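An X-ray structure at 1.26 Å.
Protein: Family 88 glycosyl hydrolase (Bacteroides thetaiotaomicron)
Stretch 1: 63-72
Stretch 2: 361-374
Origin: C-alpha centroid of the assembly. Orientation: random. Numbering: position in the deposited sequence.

Stretch 1 (63-72) TGNMEAYFLT
Stretch 2 361-374: VGAFLLAACERVRY

Residues 63-72 and 361-374 are both α-helical, with phi/psi values near -62/-42 that relax only at Thr72 (-109/-18). The helices run in the same general direction, their axes crossing at 28° and approaching to 7.8 Å, and bury 552 Å² between them, both sides summed. They are closest at the N-terminal end, where the CA atoms of Gly64 and Gly362 lie 4.1 Å apart, and then diverge; further along, Ala68 CA and Cys369 CA are 6.4 Å apart.

Gly64 makes the close approach possible. Its CA sits 3.8 Å from Gly362 O, and an ideal CB there would point toward the second helix and lie 2.7 Å from Gly362 O, a clash. Leu365 (chi1 m, chi2 t) packs beside this crossing, its CB 3.8 Å from Gly64 O. Leu366, also m,t, leaves its backbone sideways, but its end comes nearer, bringing CD2 within 3.8 Å of Glu67 CB.

As the helices separate, larger side chains fill the gap. Glu67 (t,p, chi3 -167°) points toward the partner helix and inserts as a knob among Leu366, Cys369, Glu370 and Arg373. Its CG packs on Cys369 CB at 3.7 Å, while its carboxylate, buried like Gly64 and Cys369, forms a salt bridge with the extended Arg373 (m,t,t, chi4 103°). Glu67 OE1 lies near the guanidinium plane, accepting weak hydrogen bonds from Arg373 NH1 (2.8 Å) and NH2 (3.1 Å). Arg373 NH1 also bridges to Glu370 OE1 at 2.9 Å, bringing positive charge to two carboxylates whose Glu67 OE1 and Glu370 OE1 atoms are 4.4 Å apart.

Cys369 (m) directs SG to 3.6 Å from Ala68 CA; Ala68 CB, pointing sideways, lies 4.2 Å from Cys369 SG. Leu71 (t,p) extends the apolar contact: its CD2 lies 3.9 Å from Cys369 SG and 4.0 Å from Val372 CB, while its CD1 covers one guanidinium face, 4.0 Å from Arg373 NE.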

ATOM      1  N   THR A  63      -7.569  -4.002  -1.757  1.00  7.20           N
ATOM      2  CA  THR A  63      -6.393  -4.783  -1.428  1.00  7.54           C
ATOM      3  C   THR A  63      -6.450  -5.256   0.033  1.00  7.13           C
ATOM      4  O   THR A  63      -6.018  -6.376   0.343  1.00  8.21           O
ATOM      5  CB  THR A  63      -5.055  -4.125  -1.773  1.00  7.97           C
ATOM      6  OG1 THR A  63      -4.774  -3.017  -0.903  1.00  8.60           O
ATOM      7  CG2 THR A  63      -4.973  -3.710  -3.180  1.00  8.44           C
ATOM      8  N   GLY A  64      -6.964  -4.419   0.917  1.00  6.55           N
ATOM      9  CA  GLY A  64      -7.147  -4.799   2.291  1.00  6.99           C
ATOM     10  C   GLY A  64      -8.270  -5.795   2.510  1.00  7.23           C
ATOM     11  O   GLY A  64      -8.168  -6.711   3.343  1.00  7.95           O
ATOM     12  N   ASN A  65      -9.389  -5.602   1.814  1.00  7.02           N
ATOM     13  CA  ASN A  65     -10.491  -6.559   1.895  1.00  7.20           C
ATOM     14  C   ASN A  65     -10.046  -7.957   1.441  1.00  7.41           C
ATOM     15  O   ASN A  65     -10.385  -8.953   2.078  1.00  7.91           O
ATOM     16  CB  ASN A  65     -11.667  -6.073   1.065  1.00  7.91           C
ATOM     17  CG  ASN A  65     -12.866  -6.993   1.189  1.00  7.68           C
ATOM     18  OD1 ASN A  65     -13.306  -7.285   2.301  1.00  8.68           O
ATOM     19  ND2 ASN A  65     -13.386  -7.468   0.058  1.00  9.22           N
ATOM     20  N   MET A  66      -9.294  -8.002   0.342  1.00  7.56           N
ATOM     21  CA  MET A  66      -8.783  -9.262  -0.125  1.00  8.29           C
ATOM     22  C   MET A  66      -7.874  -9.903   0.896  1.00  7.66           C
ATOM     23  O   MET A  66      -7.973 -11.126   1.132  1.00  8.44           O
ATOM     24  CB  MET A  66      -8.116  -9.151  -1.482  1.00  9.71           C
ATOM     25  CG  MET A  66      -9.098  -8.881  -2.620  1.00 12.57           C
ATOM     26  SD  MET A  66     -10.530  -9.993  -2.768  1.00 13.80           S
ATOM     27  CE  MET A  66      -9.755 -11.570  -3.067  1.00 16.25           C
ATOM     28  N   GLU A  67      -7.014  -9.116   1.548  1.00  7.63           N
ATOM     29  CA  GLU A  67      -6.194  -9.654   2.621  1.00  8.27           C
ATOM     30  C   GLU A  67      -7.052 -10.277   3.725  1.00  7.54           C
ATOM     31  O   GLU A  67      -6.736 -11.367   4.227  1.00  8.88           O
ATOM     32  CB  GLU A  67      -5.298  -8.556   3.190  1.00  9.28           C
ATOM     33  CG  GLU A  67      -4.146  -9.052   4.022  1.00 10.31           C
ATOM     34  CD  GLU A  67      -2.978  -9.563   3.216  1.00 13.25           C
ATOM     35  OE1 GLU A  67      -2.119 -10.202   3.828  1.00 19.24           O
ATOM     36  OE2 GLU A  67      -2.889  -9.298   1.998  1.00 16.85           O
ATOM     37  N   ALA A  68      -8.088  -9.548   4.137  1.00  8.01           N
ATOM     38  CA  ALA A  68      -8.983 -10.063   5.177  1.00  8.39           C
ATOM     39  C   ALA A  68      -9.685 -11.363   4.738  1.00  8.06           C
ATOM     40  O   ALA A  68      -9.863 -12.254   5.550  1.00  9.60           O
ATOM     41  CB  ALA A  68     -10.001  -8.992   5.553  1.00  9.32           C
ATOM     42  N   TYR A  69     -10.046 -11.464   3.460  1.00  8.18           N
ATOM     43  CA  TYR A  69     -10.635 -12.688   2.940  1.00  9.15           C
ATOM     44  C   TYR A  69      -9.631 -13.820   2.976  1.00 10.07           C
ATOM     45  O   TYR A  69      -9.950 -14.936   3.383  1.00 11.48           O
ATOM     46  CB  TYR A  69     -11.180 -12.489   1.514  1.00  9.47           C
ATOM     47  CG  TYR A  69     -11.768 -13.763   0.996  1.00 10.16           C
ATOM     48  CD1 TYR A  69     -12.904 -14.290   1.587  1.00 10.69           C
ATOM     49  CD2 TYR A  69     -11.130 -14.508   0.015  1.00 11.33           C
ATOM     50  CE1 TYR A  69     -13.429 -15.480   1.159  1.00 13.29           C
ATOM     51  CE2 TYR A  69     -11.663 -15.731  -0.421  1.00 13.08           C
ATOM     52  CZ  TYR A  69     -12.804 -16.201   0.171  1.00 12.59           C
ATOM     53  OH  TYR A  69     -13.322 -17.398  -0.251  1.00 17.56           O
ATOM     54  N   PHE A  70      -8.401 -13.562   2.537  1.00  9.36           N
ATOM     55  CA  PHE A  70      -7.370 -14.611   2.585  1.00 10.49           C
ATOM     56  C   PHE A  70      -7.143 -15.102   4.016  1.00 11.10           C
ATOM     57  O   PHE A  70      -6.886 -16.293   4.241  1.00 13.42           O
ATOM     58  CB  PHE A  70      -6.041 -14.112   2.035  1.00 11.87           C
ATOM     59  CG  PHE A  70      -6.070 -13.718   0.604  1.00 13.44           C
ATOM     60  CD1 PHE A  70      -7.013 -14.200  -0.284  1.00 15.06           C
ATOM     61  CD2 PHE A  70      -5.129 -12.811   0.139  1.00 17.63           C
ATOM     62  CE1 PHE A  70      -7.005 -13.814  -1.609  1.00 16.79           C
ATOM     63  CE2 PHE A  70      -5.116 -12.433  -1.186  1.00 20.81           C
ATOM     64  CZ  PHE A  70      -6.054 -12.939  -2.061  1.00 24.30           C
ATOM     65  N   LEU A  71      -7.189 -14.200   4.991  1.00 10.03           N
ATOM     66  CA  LEU A  71      -6.975 -14.575   6.391  1.00 10.75           C
ATOM     67  C   LEU A  71      -8.145 -15.338   6.981  1.00 11.28           C
ATOM     68  O   LEU A  71      -7.928 -16.333   7.669  1.00 14.22           O
ATOM     69  CB  LEU A  71      -6.712 -13.332   7.241  1.00 10.89           C
ATOM     70  CG  LEU A  71      -6.323 -13.598   8.681  1.00 11.82           C
ATOM     71  CD1 LEU A  71      -4.847 -13.937   8.753  1.00 15.48           C
ATOM     72  CD2 LEU A  71      -6.603 -12.375   9.554  1.00 12.93           C
ATOM     73  N   THR A  72      -9.357 -14.854   6.737  1.00 10.82           N
ATOM     74  CA  THR A  72     -10.535 -15.306   7.479  1.00 12.36           C
ATOM     75  C   THR A  72     -11.497 -16.166   6.688  1.00 12.62           C
ATOM     76  O   THR A  72     -12.364 -16.808   7.280  1.00 15.15           O
ATOM     77  CB  THR A  72     -11.366 -14.121   8.017  1.00 13.15           C
ATOM     78  OG1 THR A  72     -12.004 -13.418   6.941  1.00 12.59           O
ATOM     79  CG2 THR A  72     -10.530 -13.174   8.821  1.00 14.03           C
ATOM     80  N   VAL A 361      -8.662   2.404   5.814  1.00  7.35           N
ATOM     81  CA  VAL A 361      -9.210   1.117   6.258  1.00  7.38           C
ATOM     82  C   VAL A 361      -8.432  -0.009   5.608  1.00  6.66           C
ATOM     83  O   VAL A 361      -8.081  -0.997   6.275  1.00  7.63           O
ATOM     84  CB  VAL A 361     -10.717   1.023   5.943  1.00  8.44           C
ATOM     85  CG1 VAL A 361     -11.262  -0.390   6.112  1.00  9.16           C
ATOM     86  CG2 VAL A 361     -11.497   2.050   6.770  1.00  9.56           C
ATOM     87  N   GLY A 362      -8.151   0.118   4.308  1.00  7.26           N
ATOM     88  CA  GLY A 362      -7.344  -0.897   3.650  1.00  6.93           C
ATOM     89  C   GLY A 362      -5.998  -1.116   4.337  1.00  6.70           C
ATOM     90  O   GLY A 362      -5.598  -2.261   4.591  1.00  7.48           O
ATOM     91  N   ALA A 363      -5.293  -0.025   4.633  1.00  6.59           N
ATOM     92  CA  ALA A 363      -4.010  -0.119   5.309  1.00  6.89           C
ATOM     93  C   ALA A 363      -4.123  -0.767   6.687  1.00  6.37           C
ATOM     94  O   ALA A 363      -3.292  -1.604   7.074  1.00  7.04           O
ATOM     95  CB  ALA A 363      -3.389   1.275   5.423  1.00  8.01           C
ATOM     96  N   PHE A 364      -5.163  -0.356   7.432  1.00  6.20           N
ATOM     97  CA  PHE A 364      -5.397  -0.922   8.751  1.00  6.08           C
ATOM     98  C   PHE A 364      -5.608  -2.435   8.650  1.00  6.87           C
ATOM     99  O   PHE A 364      -5.075  -3.216   9.449  1.00  7.29           O
ATOM    100  CB  PHE A 364      -6.582  -0.220   9.419  1.00  6.72           C
ATOM    101  CG  PHE A 364      -6.792  -0.638  10.839  1.00  8.24           C
ATOM    102  CD1 PHE A 364      -7.446  -1.835  11.141  1.00  9.27           C
ATOM    103  CD2 PHE A 364      -6.329   0.160  11.869  1.00  9.82           C
ATOM    104  CE1 PHE A 364      -7.588  -2.213  12.458  1.00 10.55           C
ATOM    105  CE2 PHE A 364      -6.499  -0.208  13.176  1.00 12.06           C
ATOM    106  CZ  PHE A 364      -7.120  -1.399  13.451  1.00 12.45           C
ATOM    107  N   LEU A 365      -6.430  -2.865   7.692  1.00  6.62           N
ATOM    108  CA  LEU A 365      -6.674  -4.283   7.503  1.00  7.17           C
ATOM    109  C   LEU A 365      -5.408  -5.042   7.184  1.00  6.86           C
ATOM    110  O   LEU A 365      -5.182  -6.134   7.715  1.00  7.54           O
ATOM    111  CB  LEU A 365      -7.707  -4.514   6.414  1.00  7.44           C
ATOM    112  CG  LEU A 365      -9.136  -4.085   6.776  1.00  7.88           C
ATOM    113  CD1 LEU A 365     -10.016  -4.152   5.544  1.00  8.89           C
ATOM    114  CD2 LEU A 365      -9.734  -4.936   7.866  1.00 10.10           C
ATOM    115  N   LEU A 366      -4.533  -4.462   6.348  1.00  6.87           N
ATOM    116  CA  LEU A 366      -3.237  -5.122   6.087  1.00  7.06           C
ATOM    117  C   LEU A 366      -2.445  -5.333   7.377  1.00  7.06           C
ATOM    118  O   LEU A 366      -1.944  -6.418   7.673  1.00  7.42           O
ATOM    119  CB  LEU A 366      -2.398  -4.310   5.111  1.00  8.11           C
ATOM    120  CG  LEU A 366      -2.902  -4.187   3.697  1.00  9.41           C
ATOM    121  CD1 LEU A 366      -1.930  -3.305   2.925  1.00 11.26           C
ATOM    122  CD2 LEU A 366      -3.020  -5.530   3.019  1.00 11.53           C
ATOM    123  N   ALA A 367      -2.324  -4.269   8.152  1.00  6.71           N
ATOM    124  CA  ALA A 367      -1.586  -4.332   9.422  1.00  6.72           C
ATOM    125  C   ALA A 367      -2.180  -5.365  10.356  1.00  6.89           C
ATOM    126  O   ALA A 367      -1.452  -6.155  10.962  1.00  7.08           O
ATOM    127  CB  ALA A 367      -1.581  -2.984  10.057  1.00  7.33           C
ATOM    128  N   ALA A 368      -3.500  -5.355  10.490  1.00  6.54           N
ATOM    129  CA  ALA A 368      -4.165  -6.286  11.409  1.00  7.29           C
ATOM    130  C   ALA A 368      -4.013  -7.729  10.967  1.00  6.39           C
ATOM    131  O   ALA A 368      -3.765  -8.621  11.793  1.00  7.50           O
ATOM    132  CB  ALA A 368      -5.622  -5.914  11.554  1.00  7.45           C
ATOM    133  N   CYS A 369      -4.163  -7.984   9.667  1.00  6.64           N
ATOM    134  CA  CYS A 369      -4.053  -9.346   9.190  1.00  7.03           C
ATOM    135  C   CYS A 369      -2.649  -9.881   9.459  1.00  7.41           C
ATOM    136  O   CYS A 369      -2.484 -11.055   9.838  1.00  7.93           O
ATOM    137  CB  CYS A 369      -4.399  -9.434   7.722  1.00  8.81           C
ATOM    138  SG  CYS A 369      -6.164  -9.223   7.335  1.00 10.92           S
ATOM    139  N   GLU A 370      -1.644  -9.072   9.174  1.00  7.43           N
ATOM    140  CA  GLU A 370      -0.275  -9.521   9.385  1.00  7.98           C
ATOM    141  C   GLU A 370       0.022  -9.732  10.868  1.00  7.49           C
ATOM    142  O   GLU A 370       0.792 -10.636  11.211  1.00  8.85           O
ATOM    143  CB  GLU A 370       0.728  -8.581   8.727  1.00  9.27           C
ATOM    144  CG  GLU A 370       2.080  -9.221   8.516  1.00  9.75           C
ATOM    145  CD  GLU A 370       2.062 -10.434   7.593  1.00 11.19           C
ATOM    146  OE1 GLU A 370       1.193 -10.558   6.679  1.00 13.30           O
ATOM    147  OE2 GLU A 370       2.920 -11.300   7.779  1.00 12.46           O
ATOM    148  N   ARG A 371      -0.612  -8.946  11.725  1.00  7.28           N
ATOM    149  CA  ARG A 371      -0.476  -9.181  13.153  1.00  7.66           C
ATOM    150  C   ARG A 371      -1.036 -10.520  13.576  1.00  7.61           C
ATOM    151  O   ARG A 371      -0.433 -11.206  14.396  1.00  8.08           O
ATOM    152  CB  ARG A 371      -1.156  -8.076  13.952  1.00  7.88           C
ATOM    153  CG  ARG A 371      -0.961  -8.299  15.437  1.00  9.31           C
ATOM    154  CD  ARG A 371      -1.175  -7.089  16.244  1.00 10.56           C
ATOM    155  NE  ARG A 371      -0.797  -7.288  17.634  1.00 12.05           N
ATOM    156  CZ  ARG A 371       0.445  -7.233  18.113  1.00 11.88           C
ATOM    157  NH1 ARG A 371       1.484  -6.970  17.367  1.00 13.19           N
ATOM    158  NH2 ARG A 371       0.632  -7.433  19.405  1.00 12.85           N
ATOM    159  N   VAL A 372      -2.199 -10.900  13.043  1.00  7.76           N
ATOM    160  CA  VAL A 372      -2.743 -12.227  13.347  1.00  7.83           C
ATOM    161  C   VAL A 372      -1.746 -13.311  12.988  1.00  8.08           C
ATOM    162  O   VAL A 372      -1.528 -14.248  13.771  1.00  9.23           O
ATOM    163  CB  VAL A 372      -4.088 -12.447  12.632  1.00  8.17           C
ATOM    164  CG1 VAL A 372      -4.547 -13.900  12.750  1.00  8.94           C
ATOM    165  CG2 VAL A 372      -5.135 -11.528  13.175  1.00  8.64           C
ATOM    166  N   ARG A 373      -1.137 -13.188  11.814  1.00  7.97           N
ATOM    167  CA  ARG A 373      -0.133 -14.166  11.393  1.00  9.05           C
ATOM    168  C   ARG A 373       1.053 -14.261  12.360  1.00  9.02           C
ATOM    169  O   ARG A 373       1.515 -15.351  12.722  1.00 11.57           O
ATOM    170  CB  ARG A 373       0.316 -13.923   9.956  1.00  9.49           C
ATOM    171  CG  ARG A 373      -0.851 -14.007   8.959  1.00 11.24           C
ATOM    172  CD  ARG A 373      -0.398 -13.812   7.536  1.00 12.96           C
ATOM    173  NE  ARG A 373      -1.537 -13.748   6.590  1.00 14.18           N
ATOM    174  CZ  ARG A 373      -2.021 -12.640   6.040  1.00 15.12           C
ATOM    175  NH1 ARG A 373      -1.527 -11.400   6.270  1.00 15.50           N
ATOM    176  NH2 ARG A 373      -3.041 -12.774   5.190  1.00 18.63           N
ATOM    177  N   TYR A 374       1.531 -13.115  12.827  1.00  8.60           N
ATOM    178  CA  TYR A 374       2.585 -13.091  13.853  1.00  9.31           C
ATOM    179  C   TYR A 374       2.119 -13.751  15.159  1.00  9.31           C
ATOM    180  O   TYR A 374       2.811 -14.625  15.708  1.00 10.05           O
ATOM    181  CB  TYR A 374       3.010 -11.638  14.115  1.00  9.15           C
ATOM    182  CG  TYR A 374       3.807 -11.496  15.372  1.00 10.33           C
ATOM    183  CD1 TYR A 374       5.067 -12.059  15.471  1.00 11.10           C
ATOM    184  CD2 TYR A 374       3.302 -10.812  16.447  1.00 12.07           C
ATOM    185  CE1 TYR A 374       5.802 -11.955  16.630  1.00 13.12           C
ATOM    186  CE2 TYR A 374       4.037 -10.692  17.605  1.00 14.12           C
ATOM    187  CZ  TYR A 374       5.283 -11.270  17.693  1.00 13.20           C
ATOM    188  OH  TYR A 374       5.992 -11.153  18.887  1.00 19.15           O
TER